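Local coordinates for AAC3-I (PDB 5HMN), which acetylates aminoglycoside antibiotics with acetyl-coenzyme A, as a GNAT-fold acetyltransferase, probably at the 3-amino group, and so confers antibiotic resistance, at the interface of chains A and B. Numbering follows the deposited sequence. Chains: chain A/B, AAC3-I.

The interface of chains A and B. Residues chain A 77-78; chain B 18, 22, 35, 39-40, 48.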
loop_
_atom_site.group_PDB
_atom_site.type_symbol
_atom_site.label_atom_id
_atom_site.label_comp_id
_atom_site.label_asym_id
_atom_site.label_seq_id
_atom_site.Cartn_x
_atom_site.Cartn_y
_atom_site.Cartn_z
ATOM N N PHE A 77 -2.543 -0.636 -12.463
ATOM C CA PHE A 77 -3.069 -1.595 -13.433
ATOM C C PHE A 77 -4.027 -0.950 -14.427
ATOM O O PHE A 77 -4.170 -1.417 -15.559
ATOM C CB PHE A 77 -3.780 -2.729 -12.696
ATOM C CG PHE A 77 -4.657 -2.256 -11.569
ATOM C CD1 PHE A 77 -4.147 -2.131 -10.285
ATOM C CD2 PHE A 77 -5.981 -1.918 -11.795
ATOM C CE1 PHE A 77 -4.943 -1.686 -9.244
ATOM C CE2 PHE A 77 -6.787 -1.473 -10.758
ATOM C CZ PHE A 77 -6.266 -1.356 -9.482
ATOM N N GLU A 78 -4.691 0.120 -13.995
ATOM C CA GLU A 78 -5.662 0.806 -14.841
ATOM C C GLU A 78 -4.962 1.681 -15.883
ATOM O O GLU A 78 -5.483 1.890 -16.981
ATOM C CB GLU A 78 -6.620 1.646 -13.988
ATOM C CG GLU A 78 -6.019 2.910 -13.385
ATOM C CD GLU A 78 -5.131 2.640 -12.182
ATOM O OE1 GLU A 78 -5.100 1.485 -11.704
ATOM O OE2 GLU A 78 -4.466 3.590 -11.709
ATOM N N MET B 18 -7.796 -9.460 -17.865
ATOM C CA MET B 18 -7.483 -8.342 -16.980
ATOM C C MET B 18 -8.099 -7.061 -17.512
ATOM O O MET B 18 -8.648 -6.246 -16.772
ATOM C CB MET B 18 -5.968 -8.177 -16.838
ATOM C CG MET B 18 -5.559 -6.991 -15.978
ATOM S SD MET B 18 -6.214 -7.121 -14.305
ATOM C CE MET B 18 -5.746 -5.532 -13.636
ATOM N N LEU B 22 -10.763 -4.580 -15.991
ATOM C CA LEU B 22 -10.554 -3.138 -15.972
ATOM C C LEU B 22 -11.848 -2.405 -16.316
ATOM O O LEU B 22 -12.121 -1.323 -15.800
ATOM C CB LEU B 22 -9.442 -2.754 -16.952
ATOM C CG LEU B 22 -8.331 -1.851 -16.417
ATOM C CD1 LEU B 22 -7.669 -2.471 -15.195
ATOM C CD2 LEU B 22 -7.304 -1.569 -17.507
ATOM N N TYR B 35 -10.299 4.092 -15.711
ATOM C CA TYR B 35 -9.982 2.672 -15.726
ATOM C C TYR B 35 -9.918 2.096 -17.136
ATOM O O TYR B 35 -9.422 0.988 -17.330
ATOM C CB TYR B 35 -11.009 1.890 -14.899
ATOM C CG TYR B 35 -10.838 2.034 -13.405
ATOM C CD1 TYR B 35 -9.965 1.212 -12.705
ATOM C CD2 TYR B 35 -11.555 2.986 -12.692
ATOM C CE1 TYR B 35 -9.806 1.336 -11.339
ATOM C CE2 TYR B 35 -11.404 3.118 -11.323
ATOM C CZ TYR B 35 -10.527 2.290 -10.651
ATOM O OH TYR B 35 -10.371 2.417 -9.289
ATOM N N ARG B 39 -5.904 2.759 -21.064
ATOM C CA ARG B 39 -5.366 1.473 -20.633
ATOM C C ARG B 39 -3.906 1.301 -21.038
ATOM O O ARG B 39 -3.482 1.812 -22.073
ATOM C CB ARG B 39 -6.208 0.342 -21.220
ATOM C CG ARG B 39 -7.695 0.596 -21.105
ATOM C CD ARG B 39 -8.451 0.022 -22.277
ATOM N NE ARG B 39 -8.473 -1.427 -22.278
ATOM C CZ ARG B 39 -9.338 -2.152 -21.584
ATOM N NH1 ARG B 39 -9.310 -3.448 -21.673
ATOM N NH2 ARG B 39 -10.250 -1.586 -20.813
ATOM N N PRO B 40 -3.131 0.577 -20.216
ATOM C CA PRO B 40 -1.720 0.295 -20.499
ATOM C C PRO B 40 -1.514 -0.526 -21.768
ATOM O O PRO B 40 -2.481 -1.010 -22.353
ATOM C CB PRO B 40 -1.271 -0.507 -19.276
ATOM C CG PRO B 40 -2.221 -0.133 -18.200
ATOM C CD PRO B 40 -3.532 0.076 -18.890
ATOM N N LEU B 48 3.221 -6.634 -14.948
ATOM C CA LEU B 48 2.567 -6.413 -13.669
ATOM C C LEU B 48 1.984 -7.708 -13.113
ATOM O O LEU B 48 2.045 -7.962 -11.912
ATOM C CB LEU B 48 1.472 -5.356 -13.820
ATOM C CG LEU B 48 0.747 -4.898 -12.558
ATOM C CD1 LEU B 48 1.738 -4.429 -11.508
ATOM C CD2 LEU B 48 -0.227 -3.788 -12.907
#
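A:Phe77 pushes into a greasy pocket of chain B, where B:Met18 and B:Leu48 meet the base of its side chain and B:Leu22 meets its ring. The terminal methyl CE of B:Met18 sits 3.6 Å from A:Phe77 CB, its side chain running at about a right angle to the phenylalanine. B:Leu48 brings one branch, CD2, to 3.6 Å from A:Phe77 CA. B:Leu22 uses CD1 in the plane of the ring, at its edge, 3.8 Å from A:Phe77 CD2; its other branch, CD2, lies against the A:Phe77 carbonyl O and the CA of A:Glu78, across the peptide that joins them. Next along, CB of A:Glu78 packs 3.6 Å from CD1 of the B:Tyr35 ring. B:Pro40 lies against the backbone, its CG 3.5 Å from the carbonyl O of A:Phe77 and its CD 3.3 Å from that of A:Glu78.

Within chain A, A:Glu78 folds back over its neighbour, the bend at chi2 (-77°) turning the carboxylate inward. Its OE1 comes to rest over the centre of the A:Phe77 ring, 3.4 Å above the plane. A weak hydrogen bond from A:Phe77 N to the same oxygen may help hold this fold-back.

The chain A residues occupy the loop between strands 64-75 and 82-91. Their pocket is built from helices 15-28 and 42-50 of chain B and the loop residues B:Tyr35 and B:Pro40. This patch and its two-fold twin form part of an interface that may reflect a biological dimer.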